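Local coordinates for protein glutamate--cysteine ligase GshA (Methylobacillus flagellatus KT, PDB 3K1T) that is probably a ligase of the GshA family, thought to join glutamate to cysteine in the first step of glutathione synthesis, at residues A[230-235]-A[270-275]; A[331-336]-A[341-346]; A[63-68]-A[195-200]. One frame throughout, in Å; residues are numbered along the deposited sequence.

Interaction 1. Residues A[230-235]-A[270-275]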
loop_
_atom_site.group_PDB
_atom_site.type_symbol
_atom_site.label_atom_id
_atom_site.label_comp_id
_atom_site.label_asym_id
_atom_site.label_seq_id
_atom_site.Cartn_x
_atom_site.Cartn_y
_atom_site.Cartn_z
ATOM N N PRO A 230 -29.822 7.834 5.271
ATOM C CA PRO A 230 -29.094 6.654 5.753
ATOM C C PRO A 230 -29.633 5.330 5.249
ATOM O O PRO A 230 -28.878 4.357 5.207
ATOM C CB PRO A 230 -29.235 6.748 7.278
ATOM C CG PRO A 230 -30.407 7.620 7.505
ATOM C CD PRO A 230 -30.381 8.609 6.399
ATOM N N TRP A 231 -30.924 5.291 4.886
ATOM C CA TRP A 231 -31.559 4.078 4.365
ATOM C C TRP A 231 -30.913 3.610 3.058
ATOM O O TRP A 231 -30.898 2.416 2.769
ATOM C CB TRP A 231 -33.083 4.252 4.207
ATOM C CG TRP A 231 -33.773 2.985 3.749
ATOM C CD1 TRP A 231 -34.115 1.922 4.532
ATOM C CD2 TRP A 231 -34.183 2.645 2.422
ATOM N NE1 TRP A 231 -34.719 0.953 3.793
ATOM C CE2 TRP A 231 -34.763 1.354 2.482
ATOM C CE3 TRP A 231 -34.096 3.290 1.180
ATOM C CZ2 TRP A 231 -35.245 0.690 1.360
ATOM C CZ3 TRP A 231 -34.569 2.632 0.053
ATOM C CH2 TRP A 231 -35.158 1.361 0.144
ATOM N N LEU A 232 -30.297 4.527 2.309
ATOM C CA LEU A 232 -29.628 4.140 1.055
ATOM C C LEU A 232 -28.393 3.243 1.295
ATOM O O LEU A 232 -27.932 2.584 0.364
ATOM C CB LEU A 232 -29.252 5.372 0.240
ATOM C CG LEU A 232 -30.450 6.215 -0.244
ATOM C CD1 LEU A 232 -29.919 7.408 -1.144
ATOM C CD2 LEU A 232 -31.561 5.406 -0.908
ATOM N N LEU A 233 -27.881 3.236 2.528
ATOM C CA LEU A 233 -26.685 2.497 2.898
ATOM C C LEU A 233 -26.954 1.363 3.898
ATOM O O LEU A 233 -26.044 0.629 4.245
ATOM C CB LEU A 233 -25.706 3.459 3.574
ATOM C CG LEU A 233 -25.101 4.601 2.782
ATOM C CD1 LEU A 233 -24.378 5.577 3.713
ATOM C CD2 LEU A 233 -24.154 3.999 1.738
ATOM N N ASN A 234 -28.174 1.249 4.423
ATOM C CA ASN A 234 -28.390 0.446 5.622
ATOM C C ASN A 234 -29.743 -0.275 5.621
ATOM O O ASN A 234 -30.776 0.374 5.613
ATOM C CB ASN A 234 -28.278 1.368 6.843
ATOM C CG ASN A 234 -28.189 0.602 8.162
ATOM O OD1 ASN A 234 -28.083 -0.637 8.184
ATOM N ND2 ASN A 234 -28.249 1.332 9.250
ATOM N N PRO A 235 -29.741 -1.620 5.664
ATOM C CA PRO A 235 -31.059 -2.289 5.758
ATOM C C PRO A 235 -31.687 -2.107 7.147
ATOM O O PRO A 235 -30.966 -2.126 8.161
ATOM C CB PRO A 235 -30.722 -3.779 5.522
ATOM C CG PRO A 235 -29.301 -3.803 4.994
ATOM C CD PRO A 235 -28.642 -2.596 5.625
ATOM N N ALA A 270 -42.067 3.036 -1.572
ATOM C CA ALA A 270 -42.999 4.049 -2.106
ATOM C C ALA A 270 -42.282 5.386 -2.345
ATOM O O ALA A 270 -42.414 5.989 -3.427
ATOM C CB ALA A 270 -44.226 4.219 -1.179
ATOM N N GLU A 271 -41.492 5.814 -1.366
ATOM C CA GLU A 271 -40.722 7.039 -1.470
ATOM C C GLU A 271 -39.858 7.042 -2.752
ATOM O O GLU A 271 -39.769 8.060 -3.435
ATOM C CB GLU A 271 -39.833 7.219 -0.251
ATOM C CG GLU A 271 -38.951 8.481 -0.293
ATOM C CD GLU A 271 -38.139 8.722 0.974
ATOM O OE1 GLU A 271 -38.300 7.975 1.963
ATOM O OE2 GLU A 271 -37.342 9.689 0.976
ATOM N N TYR A 272 -39.219 5.919 -3.051
ATOM C CA TYR A 272 -38.264 5.856 -4.143
ATOM C C TYR A 272 -38.810 5.226 -5.442
ATOM O O TYR A 272 -38.071 5.076 -6.393
ATOM C CB TYR A 272 -36.991 5.157 -3.648
ATOM C CG TYR A 272 -36.195 6.031 -2.700
ATOM C CD1 TYR A 272 -35.518 7.167 -3.164
ATOM C CD2 TYR A 272 -36.127 5.746 -1.351
ATOM C CE1 TYR A 272 -34.772 7.982 -2.307
ATOM C CE2 TYR A 272 -35.357 6.522 -0.488
ATOM C CZ TYR A 272 -34.696 7.652 -0.973
ATOM O OH TYR A 272 -33.971 8.420 -0.104
ATOM N N GLY A 273 -40.101 4.903 -5.492
ATOM C CA GLY A 273 -40.732 4.364 -6.702
ATOM C C GLY A 273 -40.338 2.946 -7.058
ATOM O O GLY A 273 -40.330 2.578 -8.240
ATOM N N VAL A 274 -39.983 2.158 -6.034
ATOM C CA VAL A 274 -39.535 0.795 -6.213
ATOM C C VAL A 274 -40.737 -0.135 -6.370
ATOM O O VAL A 274 -41.644 -0.112 -5.548
ATOM C CB VAL A 274 -38.683 0.343 -4.979
ATOM C CG1 VAL A 274 -38.315 -1.116 -5.072
ATOM C CG2 VAL A 274 -37.430 1.244 -4.823
ATOM N N LYS A 275 -40.723 -0.969 -7.398
ATOM C CA LYS A 275 -41.840 -1.871 -7.660
ATOM C C LYS A 275 -41.627 -3.310 -7.251
ATOM O O LYS A 275 -42.564 -4.080 -7.280
ATOM C CB LYS A 275 -42.237 -1.810 -9.132
ATOM C CG LYS A 275 -42.687 -0.395 -9.547
ATOM C CD LYS A 275 -43.949 0.065 -8.799
ATOM C CE LYS A 275 -44.103 1.566 -8.916
ATOM N NZ LYS A 275 -45.402 2.039 -8.378
#

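Interaction 2. Residues A[331-336]-A[341-346]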
loop_
_atom_site.group_PDB
_atom_site.type_symbol
_atom_site.label_atom_id
_atom_site.label_comp_id
_atom_site.label_asym_id
_atom_site.label_seq_id
_atom_site.Cartn_x
_atom_site.Cartn_y
_atom_site.Cartn_z
ATOM N N VAL A 331 -32.057 -7.070 0.606
ATOM C CA VAL A 331 -31.601 -6.093 -0.417
ATOM C C VAL A 331 -31.441 -6.855 -1.711
ATOM O O VAL A 331 -30.887 -7.945 -1.728
ATOM C CB VAL A 331 -30.273 -5.450 -0.001
ATOM C CG1 VAL A 331 -29.818 -4.376 -1.052
ATOM C CG2 VAL A 331 -30.415 -4.825 1.422
ATOM N N TYR A 332 -31.974 -6.315 -2.793
ATOM C CA TYR A 332 -31.862 -6.934 -4.116
ATOM C C TYR A 332 -30.493 -6.656 -4.690
ATOM O O TYR A 332 -29.870 -5.614 -4.382
ATOM C CB TYR A 332 -32.927 -6.366 -5.069
ATOM C CG TYR A 332 -34.298 -6.927 -4.798
ATOM C CD1 TYR A 332 -34.710 -8.107 -5.396
ATOM C CD2 TYR A 332 -35.179 -6.268 -3.946
ATOM C CE1 TYR A 332 -35.965 -8.651 -5.137
ATOM C CE2 TYR A 332 -36.444 -6.799 -3.671
ATOM C CZ TYR A 332 -36.827 -8.001 -4.264
ATOM O OH TYR A 332 -38.082 -8.535 -4.016
ATOM N N THR A 333 -29.998 -7.585 -5.509
ATOM C CA THR A 333 -28.921 -7.250 -6.431
ATOM C C THR A 333 -29.451 -7.352 -7.861
ATOM O O THR A 333 -30.017 -8.383 -8.238
ATOM C CB THR A 333 -27.661 -8.126 -6.315
ATOM O OG1 THR A 333 -26.793 -7.873 -7.464
ATOM C CG2 THR A 333 -28.005 -9.655 -6.224
ATOM N N PHE A 334 -29.263 -6.291 -8.655
ATOM C CA PHE A 334 -29.654 -6.319 -10.068
ATOM C C PHE A 334 -28.450 -6.367 -10.992
ATOM O O PHE A 334 -28.601 -6.267 -12.201
ATOM C CB PHE A 334 -30.573 -5.143 -10.421
ATOM C CG PHE A 334 -31.844 -5.156 -9.646
ATOM C CD1 PHE A 334 -32.734 -6.199 -9.790
ATOM C CD2 PHE A 334 -32.106 -4.196 -8.706
ATOM C CE1 PHE A 334 -33.912 -6.246 -9.044
ATOM C CE2 PHE A 334 -33.279 -4.231 -7.963
ATOM C CZ PHE A 334 -34.183 -5.267 -8.136
ATOM N N GLU A 335 -27.256 -6.585 -10.448
ATOM C CA GLU A 335 -26.098 -6.769 -11.319
ATOM C C GLU A 335 -26.172 -8.170 -11.952
ATOM O O GLU A 335 -26.484 -9.145 -11.259
ATOM C CB GLU A 335 -24.800 -6.599 -10.536
ATOM C CG GLU A 335 -24.629 -5.219 -9.940
ATOM C CD GLU A 335 -23.194 -4.979 -9.437
ATOM O OE1 GLU A 335 -22.289 -4.796 -10.280
ATOM O OE2 GLU A 335 -22.977 -5.024 -8.210
ATOM N N HIS A 336 -25.924 -8.250 -13.250
ATOM C CA HIS A 336 -25.911 -9.503 -13.969
ATOM C C HIS A 336 -24.692 -9.578 -14.889
ATOM O O HIS A 336 -24.331 -8.607 -15.576
ATOM C CB HIS A 336 -27.129 -9.632 -14.880
ATOM C CG HIS A 336 -28.409 -9.942 -14.183
ATOM N ND1 HIS A 336 -29.081 -9.019 -13.406
ATOM C CD2 HIS A 336 -29.162 -11.072 -14.173
ATOM C CE1 HIS A 336 -30.205 -9.569 -12.960
ATOM N NE2 HIS A 336 -30.268 -10.819 -13.393
ATOM N N VAL A 341 -27.035 -13.657 -12.166
ATOM C CA VAL A 341 -26.962 -12.634 -11.120
ATOM C C VAL A 341 -25.528 -12.602 -10.524
ATOM O O VAL A 341 -24.868 -13.654 -10.366
ATOM C CB VAL A 341 -27.976 -12.900 -10.042
ATOM C CG1 VAL A 341 -27.753 -11.958 -8.818
ATOM C CG2 VAL A 341 -29.395 -12.748 -10.644
ATOM N N ALA A 342 -25.032 -11.412 -10.250
ATOM C CA ALA A 342 -23.705 -11.227 -9.671
ATOM C C ALA A 342 -23.813 -10.308 -8.466
ATOM O O ALA A 342 -24.691 -9.440 -8.433
ATOM C CB ALA A 342 -22.756 -10.629 -10.708
ATOM N N GLU A 343 -22.918 -10.478 -7.473
ATOM C CA GLU A 343 -22.858 -9.580 -6.342
ATOM C C GLU A 343 -21.424 -9.484 -5.819
ATOM O O GLU A 343 -20.729 -10.491 -5.749
ATOM C CB GLU A 343 -23.854 -9.963 -5.231
ATOM C CG GLU A 343 -23.800 -11.418 -4.724
ATOM C CD GLU A 343 -25.007 -11.750 -3.883
ATOM O OE1 GLU A 343 -25.069 -11.211 -2.748
ATOM O OE2 GLU A 343 -25.899 -12.508 -4.356
ATOM N N PRO A 344 -20.980 -8.270 -5.473
ATOM C CA PRO A 344 -19.555 -8.066 -5.184
ATOM C C PRO A 344 -19.137 -8.341 -3.741
ATOM O O PRO A 344 -19.926 -8.181 -2.788
ATOM C CB PRO A 344 -19.346 -6.562 -5.484
ATOM C CG PRO A 344 -20.692 -5.981 -5.126
ATOM C CD PRO A 344 -21.683 -6.988 -5.662
ATOM N N VAL A 345 -17.867 -8.729 -3.626
ATOM C CA VAL A 345 -17.167 -8.964 -2.360
ATOM C C VAL A 345 -15.903 -8.088 -2.361
ATOM O O VAL A 345 -15.086 -8.224 -3.275
ATOM C CB VAL A 345 -16.706 -10.437 -2.256
ATOM C CG1 VAL A 345 -16.114 -10.722 -0.856
ATOM C CG2 VAL A 345 -17.837 -11.403 -2.597
ATOM N N ILE A 346 -15.749 -7.218 -1.372
ATOM C CA ILE A 346 -14.656 -6.282 -1.288
ATOM C C ILE A 346 -13.668 -6.763 -0.209
ATOM O O ILE A 346 -14.076 -7.011 0.936
ATOM C CB ILE A 346 -15.160 -4.852 -0.905
ATOM C CG1 ILE A 346 -16.328 -4.376 -1.800
ATOM C CG2 ILE A 346 -13.952 -3.846 -0.870
ATOM C CD1 ILE A 346 -16.118 -4.489 -3.192
#

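Interaction 3. Residues A[63-68]-A[195-200]. With SO4 (sulfate ion), chain B; SO4 (sulfate ion), chain E.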
loop_
_atom_site.group_PDB
_atom_site.type_symbol
_atom_site.label_atom_id
_atom_site.label_comp_id
_atom_site.label_asym_id
_atom_site.label_seq_id
_atom_site.Cartn_x
_atom_site.Cartn_y
_atom_site.Cartn_z
ATOM N N ASN A 63 -16.951 -10.563 6.914
ATOM C CA ASN A 63 -16.203 -11.755 7.293
ATOM C C ASN A 63 -14.794 -11.344 7.752
ATOM O O ASN A 63 -14.012 -10.813 6.986
ATOM C CB ASN A 63 -16.179 -12.688 6.094
ATOM C CG ASN A 63 -15.523 -14.070 6.394
ATOM O OD1 ASN A 63 -15.102 -14.362 7.517
ATOM N ND2 ASN A 63 -15.437 -14.896 5.358
ATOM N N LEU A 64 -14.465 -11.619 9.002
ATOM C CA LEU A 64 -13.111 -11.334 9.527
ATOM C C LEU A 64 -12.108 -12.464 9.302
ATOM O O LEU A 64 -10.955 -12.382 9.770
ATOM C CB LEU A 64 -13.200 -11.005 11.016
ATOM C CG LEU A 64 -14.015 -9.775 11.378
ATOM C CD1 LEU A 64 -14.052 -9.613 12.896
ATOM C CD2 LEU A 64 -13.470 -8.538 10.680
ATOM N N PHE A 65 -12.538 -13.480 8.558
ATOM C CA PHE A 65 -11.722 -14.640 8.177
ATOM C C PHE A 65 -11.891 -14.971 6.683
ATOM O O PHE A 65 -12.349 -16.058 6.306
ATOM C CB PHE A 65 -12.111 -15.855 9.054
ATOM C CG PHE A 65 -12.405 -15.497 10.478
ATOM C CD1 PHE A 65 -13.686 -15.047 10.842
ATOM C CD2 PHE A 65 -11.424 -15.614 11.463
ATOM C CE1 PHE A 65 -13.982 -14.719 12.155
ATOM C CE2 PHE A 65 -11.700 -15.282 12.790
ATOM C CZ PHE A 65 -12.974 -14.814 13.138
ATOM N N PRO A 66 -11.533 -14.020 5.800
ATOM C CA PRO A 66 -11.854 -14.198 4.380
ATOM C C PRO A 66 -11.183 -15.419 3.778
ATOM O O PRO A 66 -10.011 -15.683 4.068
ATOM C CB PRO A 66 -11.363 -12.884 3.712
ATOM C CG PRO A 66 -10.676 -12.113 4.756
ATOM C CD PRO A 66 -10.900 -12.715 6.087
ATOM N N GLY A 67 -11.914 -16.130 2.933
ATOM C CA GLY A 67 -11.450 -17.389 2.383
ATOM C C GLY A 67 -11.385 -17.492 0.876
ATOM O O GLY A 67 -11.406 -18.587 0.336
ATOM N N GLY A 68 -11.316 -16.343 0.193
ATOM C CA GLY A 68 -11.293 -16.303 -1.252
ATOM C C GLY A 68 -10.098 -15.511 -1.802
ATOM O O GLY A 68 -10.192 -14.876 -2.853
ATOM N N LEU A 195 -3.779 -14.184 19.323
ATOM C CA LEU A 195 -4.594 -14.589 18.215
ATOM C C LEU A 195 -4.983 -13.345 17.390
ATOM O O LEU A 195 -5.184 -12.253 17.961
ATOM C CB LEU A 195 -5.862 -15.294 18.683
ATOM C CG LEU A 195 -5.717 -16.636 19.427
ATOM C CD1 LEU A 195 -7.103 -17.065 19.913
ATOM C CD2 LEU A 195 -5.115 -17.728 18.537
ATOM N N ILE A 196 -5.072 -13.534 16.076
ATOM C CA ILE A 196 -5.477 -12.492 15.140
ATOM C C ILE A 196 -6.634 -13.022 14.304
ATOM O O ILE A 196 -6.476 -13.982 13.559
ATOM C CB ILE A 196 -4.332 -12.073 14.193
ATOM C CG1 ILE A 196 -3.096 -11.615 14.989
ATOM C CG2 ILE A 196 -4.852 -10.980 13.185
ATOM C CD1 ILE A 196 -1.772 -11.612 14.217
ATOM N N PRO A 197 -7.827 -12.440 14.435
ATOM C CA PRO A 197 -8.258 -11.422 15.380
ATOM C C PRO A 197 -8.223 -11.965 16.817
ATOM O O PRO A 197 -8.242 -13.178 17.006
ATOM C CB PRO A 197 -9.704 -11.144 14.953
ATOM C CG PRO A 197 -10.133 -12.317 14.211
ATOM C CD PRO A 197 -8.943 -12.927 13.591
ATOM N N PRO A 198 -8.177 -11.073 17.831
ATOM C CA PRO A 198 -7.990 -11.602 19.162
ATOM C C PRO A 198 -9.306 -12.055 19.808
ATOM O O PRO A 198 -9.864 -11.333 20.630
ATOM C CB PRO A 198 -7.351 -10.432 19.915
ATOM C CG PRO A 198 -7.906 -9.218 19.246
ATOM C CD PRO A 198 -7.971 -9.611 17.775
ATOM N N LEU A 199 -9.743 -13.266 19.491
ATOM C CA LEU A 199 -10.992 -13.789 20.018
ATOM C C LEU A 199 -10.752 -14.417 21.398
ATOM O O LEU A 199 -9.686 -14.998 21.665
ATOM C CB LEU A 199 -11.571 -14.836 19.076
ATOM C CG LEU A 199 -11.647 -14.470 17.586
ATOM C CD1 LEU A 199 -12.232 -15.653 16.813
ATOM C CD2 LEU A 199 -12.493 -13.200 17.350
ATOM N N HIS A 200 -11.784 -14.331 22.231
ATOM C CA HIS A 200 -11.840 -14.940 23.574
ATOM C C HIS A 200 -13.090 -15.817 23.725
ATOM O O HIS A 200 -14.108 -15.538 23.068
ATOM C CB HIS A 200 -11.936 -13.822 24.613
ATOM C CG HIS A 200 -10.825 -12.831 24.504
ATOM N ND1 HIS A 200 -9.555 -13.082 24.987
ATOM C CD2 HIS A 200 -10.782 -11.599 23.947
ATOM C CE1 HIS A 200 -8.774 -12.044 24.724
ATOM N NE2 HIS A 200 -9.494 -11.132 24.093
HETATM S S SO4 B . -15.259 -14.708 1.737
HETATM O O1 SO4 B . -15.669 -14.999 0.382
HETATM O O2 SO4 B . -14.341 -13.642 1.485
HETATM O O3 SO4 B . -16.356 -14.241 2.553
HETATM O O4 SO4 B . -14.594 -15.879 2.352
HETATM S S SO4 E . -7.432 -16.083 26.035
HETATM O O1 SO4 E . -6.677 -15.471 24.943
HETATM O O2 SO4 E . -8.641 -15.286 26.282
HETATM O O3 SO4 E . -7.836 -17.442 25.705
HETATM O O4 SO4 E . -6.603 -16.036 27.230
#

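Interaction 1. Residues A[230-235]-A[270-275]
Tyr272, near the C-terminal end of helix 251-272, lays its ring against Trp231 and Leu232 of the 3-10 turn 230-232, and these three side chains make up nearly all of the contact. The backbones stay well apart, the closest pair of CA atoms being Leu232 and Tyr272 at 10.2 Å, which means that the side chains alone span the gap. Trp231 reaches out with CG opposite its backbone N (chi1 -177°), a torsion that brings the six-membered ring alongside the Tyr272 ring. Atoms CZ3 and CE3 of that ring do the touching: Trp231 CZ3 lies 3.8 Å from Tyr272 CD2, and Trp231 CE3 is equally near Tyr272 CE2. The six-membered ring of Trp231 and the Tyr272 ring are tilted by just 10°, yet their centroids stand 5.8 Å apart. The rings are therefore nearly parallel but slid past each other, with little overlap, and this is not a full stack. Leu232 takes a different approach, placing methyl CD2 over one face of the phenol. That carbon sits 4.2 Å from the Tyr272 ring centroid and 27° off the ring normal, a CH-pi contact displaced toward CZ and the hydroxyl. The polar ends are held by residues outside the two segments: Tyr272 OH is hydrogen-bonded to Asp229 OD2, and Trp231 NE1 to Glu329 OE1. Since Asp229 OD1 also takes the backbone N-H of Trp231, one carboxylate ties the phenol to the start of the 3-10 turn. Lys56 adds a cation-pi contact to the indole, while Pro14 of helix 13-23 touches both Leu232 and Tyr272. Gly273, with positive phi, forms a Schellman motif, and this capped helix end packs by aromatic and CH-pi contacts on the 3-10 turn between helix 210-226 and strand 237-241.

Interaction 2. Residues A[331-336]-A[341-346]
Thr333 faces strand 340-349 with its whole side chain and can be followed atom by atom. CB stands 3.9 Å from Ala342 O; from it OG1 points opposite the backbone N (chi1 168°) and donates to Ala342 O at 2.8 Å. The bond lies in the carbonyl plane, with a C=O...donor angle of 160°. The same OG1 accepts from Glu335 N, closing an ST turn, and so one hydroxyl links the turn to the neighbouring strand. The other branch, CG2, presses on Val341 CG1 at 3.5 Å, tighter than usual for two carbons, and the same methyl also comes near Glu343 OE2. That carboxylate oxygen belongs mainly to His361 and Arg51, its hydrogen-bond and salt-bridge partners. Beyond the threonine the backbones meet: Ala342 N donates to Glu335 O at 2.9 Å, nearly straight (166°), although the donor sits above the carbonyl plane. The His336 ring lies beside Val341, NE2 being 3.5 Å from Val341 CG2, with Val341 CA over one ring face, toward its rim; ND1 bonds back to Phe334 O, which fixes the rotation of the imidazole. Glu335 OE2 passes 3.5 Å from Pro344 CD, while OE1 is hydrogen-bonded to Tyr358. With His336 and Val341 forming an antiparallel non-hydrogen-bonded pair, this is the closed end of a beta hairpin, 335-337 with 340-349, within the antiparallel sheet.

Interaction 3. Residues A[63-68]-A[195-200]
Apolar packing alone joins the two segments, and Phe65 is at its centre. Its CE2 comes within 3.6 Å of Pro197 CG, the proline approaching the ring obliquely, while CZ meets Leu199 CD1 at 3.8 Å. That methyl lies at the ring edge, near its plane, so Phe65 offers its rim to the leucine. With CG opposite the carbonyl carbon (chi1 -38°), the torsion brings CE2 and CZ up to Pro197 and Leu199, and Leu64 CB covers part of one face. The peptide bond before Pro197 is cis, a kink at the end of strand 194-196 where the proline ring meets Phe65; Leu420 of helix 398-421 packs on both Pro197 and Leu199.

Hydrogen bonds act within each segment or on bound ions. Asn63 OD1 accepts from Phe65 N at 2.9 Å, an Asx turn that sets the backbone just before the aromatic ring. The amide's other end, ND2, donates to sulfate B at O3 (3.0 Å, 172°), and Gly67 N donates to O4 of the same ion at 2.8 Å. Ser47 OG and Arg359 NH2 also bond to this sulfate. Sulfate E is held by His200, whose ND1 reaches O2 at 2.7 Å in the ring plane, and by Gly190 N. Both ions probably come from the crystallisation liquor. The whole is a loop-to-loop hydrophobic contact between the antiparallel and mixed sheets, beside an Asx turn whose asparagine also holds a sulfate.

All three contacts are mostly buried, completely so in interaction 3, while Tyr272 and His336 keep some exposure; their chemistry differs. Interaction 2 joins neighbouring strands of one sheet and is the only one with hydrogen bonds between its segments; it also buries the largest area, 321 Å². Interactions 1 and 3 rely on side-chain packing round an aromatic ring, in one case between a helix end and a 3-10 turn, in the other between loops leaving strands of two sheets. Interactions 1 and 2 touch directly, Pro235 CG lying 3.9 Å from Val331 CG2. Interaction 3 lies across the chain centre from both, its centre about 24 Å from that of interaction 2, yet helix 398-421 packs on interactions 2 and 3.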